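Long-range contact in ErfK/YbiS/YcfS/YnhG family protein (Xylanimonas cellulosilytica, PDB 4LPQ), which probably cross-links peptidoglycan as an L,D-transpeptidase in building the bacterial cell wall: residues R81-D93 against S195-Y207. Numbering follows the deposited sequence. Where two conformers were deposited one is given.
Sequences RSSSGKVVEIDLD and SWGMPIGTRVLLY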
loop_
_atom_site.group_PDB
_atom_site.type_symbol
_atom_site.label_atom_id
_atom_site.label_comp_id
_atom_site.label_asym_id
_atom_site.label_seq_id
_atom_site.Cartn_x
_atom_site.Cartn_y
_atom_site.Cartn_z
ATOM N N ARG A 81 -8.663 10.221 -8.221
ATOM C CA ARG A 81 -9.814 10.392 -9.053
ATOM C C ARG A 81 -10.973 11.147 -8.369
ATOM O O ARG A 81 -11.758 11.815 -9.068
ATOM C CB ARG A 81 -10.317 9.054 -9.538
ATOM C CG ARG A 81 -9.354 8.374 -10.466
ATOM C CD ARG A 81 -10.031 7.277 -11.229
ATOM N NE ARG A 81 -9.093 6.597 -12.138
ATOM C CZ ARG A 81 -9.478 5.717 -13.081
ATOM N NH1 ARG A 81 -10.802 5.269 -13.080
ATOM N NH2 ARG A 81 -8.498 5.157 -13.744
ATOM N N SER A 82 -11.117 10.989 -7.055
ATOM C CA SER A 82 -12.190 11.637 -6.365
ATOM C C SER A 82 -11.845 13.093 -6.112
ATOM O O SER A 82 -10.676 13.485 -6.084
ATOM C CB SER A 82 -12.509 10.883 -5.059
ATOM O OG SER A 82 -11.422 10.982 -4.123
ATOM N N SER A 83 -12.901 13.885 -5.873
ATOM C CA SER A 83 -12.870 15.334 -5.580
ATOM C C SER A 83 -13.321 15.824 -4.217
ATOM O O SER A 83 -12.990 16.942 -3.740
ATOM C CB SER A 83 -13.750 16.062 -6.547
ATOM O OG SER A 83 -13.218 15.904 -7.833
ATOM N N SER A 84 -14.165 15.049 -3.591
ATOM C CA SER A 84 -14.667 15.463 -2.334
ATOM C C SER A 84 -14.817 14.309 -1.380
ATOM O O SER A 84 -15.006 13.171 -1.763
ATOM C CB SER A 84 -16.012 16.129 -2.522
ATOM O OG SER A 84 -16.888 15.202 -3.083
ATOM N N GLY A 85 -14.667 14.661 -0.106
ATOM C CA GLY A 85 -14.833 13.760 1.003
ATOM C C GLY A 85 -13.715 12.806 1.197
ATOM O O GLY A 85 -12.658 12.935 0.547
ATOM N N LYS A 86 -13.888 11.900 2.119
ATOM C CA LYS A 86 -12.867 10.920 2.454
ATOM C C LYS A 86 -13.078 9.694 1.570
ATOM O O LYS A 86 -14.203 9.103 1.546
ATOM C CB LYS A 86 -13.002 10.617 3.909
ATOM C CG LYS A 86 -12.005 9.569 4.320
ATOM C CD LYS A 86 -11.899 9.372 5.810
ATOM C CE LYS A 86 -11.189 10.478 6.486
ATOM N NZ LYS A 86 -10.882 10.267 7.915
ATOM N N VAL A 87 -12.019 9.272 0.869
ATOM C CA VAL A 87 -12.146 8.147 -0.074
ATOM C C VAL A 87 -10.854 7.340 0.018
ATOM O O VAL A 87 -9.778 7.913 0.083
ATOM C CB VAL A 87 -12.389 8.697 -1.505
ATOM C CG1 VAL A 87 -12.516 7.512 -2.479
ATOM C CG2 VAL A 87 -13.536 9.662 -1.549
ATOM N N VAL A 88 -11.024 6.030 0.035
ATOM C CA VAL A 88 -9.909 5.122 -0.147
ATOM C C VAL A 88 -9.896 4.687 -1.610
ATOM O O VAL A 88 -10.856 4.102 -2.086
ATOM C CB VAL A 88 -10.043 3.907 0.753
ATOM C CG1 VAL A 88 -8.950 2.867 0.474
ATOM C CG2 VAL A 88 -9.914 4.355 2.200
ATOM N N GLU A 89 -8.845 5.083 -2.322
ATOM C CA GLU A 89 -8.717 4.724 -3.713
ATOM C C GLU A 89 -7.662 3.639 -3.827
ATOM O O GLU A 89 -6.561 3.746 -3.252
ATOM C CB GLU A 89 -8.314 5.928 -4.564
ATOM C CG GLU A 89 -9.333 7.047 -4.526
ATOM C CD GLU A 89 -9.171 8.205 -5.523
ATOM O OE1 GLU A 89 -8.415 7.974 -6.520
ATOM O OE2 GLU A 89 -9.765 9.283 -5.255
ATOM N N ILE A 90 -7.934 2.605 -4.634
ATOM C CA ILE A 90 -6.980 1.553 -4.838
ATOM C C ILE A 90 -6.743 1.457 -6.340
ATOM O O ILE A 90 -7.613 1.148 -7.147
ATOM C CB ILE A 90 -7.539 0.229 -4.248
ATOM C CG1 ILE A 90 -7.788 0.403 -2.709
ATOM C CG2 ILE A 90 -6.533 -0.876 -4.534
ATOM C CD1 ILE A 90 -8.606 -0.600 -2.027
ATOM N N ASP A 91 -5.489 1.794 -6.699
ATOM C CA ASP A 91 -4.990 1.748 -8.056
ATOM C C ASP A 91 -4.437 0.403 -8.321
ATOM O O ASP A 91 -3.338 0.079 -7.846
ATOM C CB ASP A 91 -3.993 2.902 -8.293
ATOM C CG ASP A 91 -3.507 2.976 -9.722
ATOM O OD1 ASP A 91 -3.474 1.930 -10.431
ATOM O OD2 ASP A 91 -3.142 4.118 -10.114
ATOM N N LEU A 92 -5.195 -0.451 -9.003
ATOM C CA LEU A 92 -4.802 -1.842 -9.228
ATOM C C LEU A 92 -3.619 -1.992 -10.136
ATOM O O LEU A 92 -2.793 -2.885 -9.932
ATOM C CB LEU A 92 -5.988 -2.674 -9.679
ATOM C CG LEU A 92 -7.166 -2.742 -8.693
ATOM C CD1 LEU A 92 -8.332 -3.402 -9.341
ATOM C CD2 LEU A 92 -6.705 -3.443 -7.393
ATOM N N ASP A 93 -3.461 -1.114 -11.140
ATOM C CA ASP A 93 -2.307 -1.174 -12.007
ATOM C C ASP A 93 -1.015 -0.840 -11.261
ATOM O O ASP A 93 0.036 -1.494 -11.433
ATOM C CB ASP A 93 -2.451 -0.238 -13.196
ATOM C CG ASP A 93 -3.491 -0.724 -14.206
ATOM O OD1 ASP A 93 -4.098 -1.821 -14.070
ATOM O OD2 ASP A 93 -3.731 0.080 -15.122
ATOM N N SER A 195 -5.709 6.661 13.282
ATOM C CA SER A 195 -5.215 8.022 13.098
ATOM C C SER A 195 -6.012 8.774 12.056
ATOM O O SER A 195 -6.553 9.853 12.307
ATOM C CB SER A 195 -3.692 8.027 12.804
ATOM O OG SER A 195 -3.219 9.364 12.688
ATOM N N TRP A 196 -6.043 8.237 10.849
ATOM C CA TRP A 196 -6.862 8.790 9.772
ATOM C C TRP A 196 -8.348 8.689 10.063
ATOM O O TRP A 196 -9.056 9.700 10.059
ATOM C CB TRP A 196 -6.512 8.178 8.412
ATOM C CG TRP A 196 -7.040 8.899 7.290
ATOM C CD1 TRP A 196 -6.861 10.195 7.007
ATOM C CD2 TRP A 196 -7.716 8.348 6.162
ATOM N NE1 TRP A 196 -7.454 10.541 5.826
ATOM C CE2 TRP A 196 -7.960 9.413 5.265
ATOM C CE3 TRP A 196 -8.260 7.082 5.854
ATOM C CZ2 TRP A 196 -8.640 9.230 4.077
ATOM C CZ3 TRP A 196 -8.878 6.859 4.680
ATOM C CH2 TRP A 196 -9.078 7.881 3.804
ATOM N N GLY A 197 -8.817 7.485 10.311
ATOM C CA GLY A 197 -10.180 7.127 10.488
ATOM C C GLY A 197 -10.780 6.774 9.149
ATOM O O GLY A 197 -10.715 7.529 8.174
HETATM N N MSE A 198 -11.384 5.602 9.124
HETATM C CA MSE A 198 -11.982 5.033 7.900
HETATM C C MSE A 198 -13.243 4.345 8.360
HETATM O O MSE A 198 -13.364 3.118 8.369
HETATM C CB MSE A 198 -10.915 4.046 7.322
HETATM C CG MSE A 198 -11.306 3.444 6.049
HETATM SE SE MSE A 198 -9.764 2.290 5.505
HETATM C CE MSE A 198 -10.882 1.265 4.233
ATOM N N PRO A 199 -14.260 5.152 8.745
ATOM C CA PRO A 199 -15.399 4.534 9.388
ATOM C C PRO A 199 -16.298 3.790 8.459
ATOM O O PRO A 199 -16.189 3.917 7.215
ATOM C CB PRO A 199 -16.193 5.753 9.968
ATOM C CG PRO A 199 -15.728 6.890 9.086
ATOM C CD PRO A 199 -14.278 6.622 8.804
ATOM N N ILE A 200 -17.218 3.007 8.999
ATOM C CA ILE A 200 -18.254 2.393 8.225
ATOM C C ILE A 200 -18.882 3.505 7.331
ATOM O O ILE A 200 -19.174 4.605 7.810
ATOM C CB ILE A 200 -19.226 1.649 9.190
ATOM C CG1 ILE A 200 -18.494 0.564 10.106
ATOM C CG2 ILE A 200 -20.406 1.073 8.395
ATOM C CD1 ILE A 200 -17.756 -0.598 9.287
ATOM N N GLY A 201 -19.085 3.173 6.077
ATOM C CA GLY A 201 -19.664 4.053 5.103
ATOM C C GLY A 201 -18.637 4.702 4.185
ATOM O O GLY A 201 -18.990 5.290 3.164
ATOM N N THR A 202 -17.343 4.627 4.536
ATOM C CA THR A 202 -16.305 5.266 3.729
ATOM C C THR A 202 -16.287 4.651 2.338
ATOM O O THR A 202 -16.167 3.433 2.172
ATOM C CB THR A 202 -14.940 5.153 4.400
ATOM O OG1 THR A 202 -14.920 5.755 5.684
ATOM C CG2 THR A 202 -13.849 5.757 3.561
ATOM N N ARG A 203 -16.237 5.526 1.320
ATOM C CA ARG A 203 -16.119 5.110 -0.067
ATOM C C ARG A 203 -14.785 4.385 -0.287
ATOM O O ARG A 203 -13.727 4.907 0.093
ATOM C CB ARG A 203 -16.220 6.323 -0.978
ATOM C CG ARG A 203 -16.279 6.061 -2.458
ATOM C CD ARG A 203 -16.348 7.388 -3.173
ATOM N NE ARG A 203 -16.555 7.209 -4.579
ATOM C CZ ARG A 203 -16.360 8.135 -5.506
ATOM N NH1 ARG A 203 -15.927 9.341 -5.124
ATOM N NH2 ARG A 203 -16.599 7.866 -6.770
ATOM N N VAL A 204 -14.845 3.322 -1.049
ATOM C CA VAL A 204 -13.666 2.575 -1.462
ATOM C C VAL A 204 -13.810 2.427 -2.971
ATOM O O VAL A 204 -14.705 1.752 -3.464
ATOM C CB VAL A 204 -13.551 1.162 -0.823
ATOM C CG1 VAL A 204 -12.271 0.445 -1.312
ATOM C CG2 VAL A 204 -13.514 1.328 0.683
ATOM N N LEU A 205 -12.902 3.070 -3.716
ATOM C CA LEU A 205 -12.962 3.152 -5.149
ATOM C C LEU A 205 -11.776 2.409 -5.750
ATOM O O LEU A 205 -10.646 2.816 -5.443
ATOM C CB LEU A 205 -12.956 4.665 -5.537
ATOM C CG LEU A 205 -12.922 5.027 -6.947
ATOM C CD1 LEU A 205 -14.184 4.594 -7.633
ATOM C CD2 LEU A 205 -12.751 6.567 -7.086
ATOM N N LEU A 206 -11.993 1.397 -6.578
ATOM C CA LEU A 206 -10.905 0.567 -7.124
ATOM C C LEU A 206 -10.943 0.725 -8.612
ATOM O O LEU A 206 -12.027 0.611 -9.229
ATOM C CB LEU A 206 -10.990 -0.872 -6.758
ATOM C CG LEU A 206 -11.060 -1.204 -5.272
ATOM C CD1 LEU A 206 -12.519 -1.233 -4.770
ATOM C CD2 LEU A 206 -10.312 -2.508 -4.926
ATOM N N TYR A 207 -9.788 0.944 -9.215
ATOM C CA TYR A 207 -9.735 1.103 -10.703
ATOM C C TYR A 207 -8.422 0.608 -11.262
ATOM O O TYR A 207 -7.453 0.417 -10.482
ATOM C CB TYR A 207 -9.860 2.582 -11.076
ATOM C CG TYR A 207 -9.097 3.553 -10.222
ATOM C CD1 TYR A 207 -7.781 3.807 -10.483
ATOM C CD2 TYR A 207 -9.674 4.211 -9.180
ATOM C CE1 TYR A 207 -7.075 4.705 -9.732
ATOM C CE2 TYR A 207 -9.024 5.152 -8.423
ATOM C CZ TYR A 207 -7.667 5.376 -8.690
ATOM O OH TYR A 207 -6.983 6.300 -7.879
ATOM O OXT TYR A 207 -8.369 0.338 -12.520
HETATM O O HOH W 1 -15.785 12.633 -5.920
HETATM O O HOH W 2 -16.387 10.885 -2.676
HETATM O O HOH W 3 -16.755 8.421 1.717
HETATM O O HOH W 4 -5.274 1.108 -12.165
#
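First and last strands of the YkuD-type L,D-transpeptidase catalytic domain, 86-91 and 203-206, pair in parallel here, V88 beside V204 and I90 beside L206, so the C-terminus is sewn into the sheet between strands 86-91 and 133-140. V88 N gives to R203 O, L205 N to V88 O, I90 N to L205 O and Y207 N to I90 O; L92 N extends the ladder to Y207 O at 2.8 Å.

Y207 follows the strand, and its ring reaches E89, which shares a face of the sheet with L205. The extended R81 side chain runs across its ring, the guanidinium lying flat on it with planes 7° apart and CZ 4.0 Å from the ring centroid; I90 O lies over the opposite face. At the rim, Y207 OH donates to the anti lone pair of E89 OE1, 2.6 Å away. That buried carboxylate is gripped four times: OE1 also takes R81 N, and OE2 takes S82 N and S82 OG. A leucine in place of Y207 would probably deprive the R81 guanidinium of its stacking partner and E89 OE1 of one donor.

The V88 and I90 side chains occupy the other face, I90 CD1 meeting V204 CG1 and L206 CD2, each at 3.9 Å. V88 CG2 touches the edge of W196, on helix 186-196. K86 lies over a face of that indole; a bend at chi3 (-74°) brings NZ 3.9 Å above the five-membered ring's centroid, where it donates to G197 O at 2.8 Å.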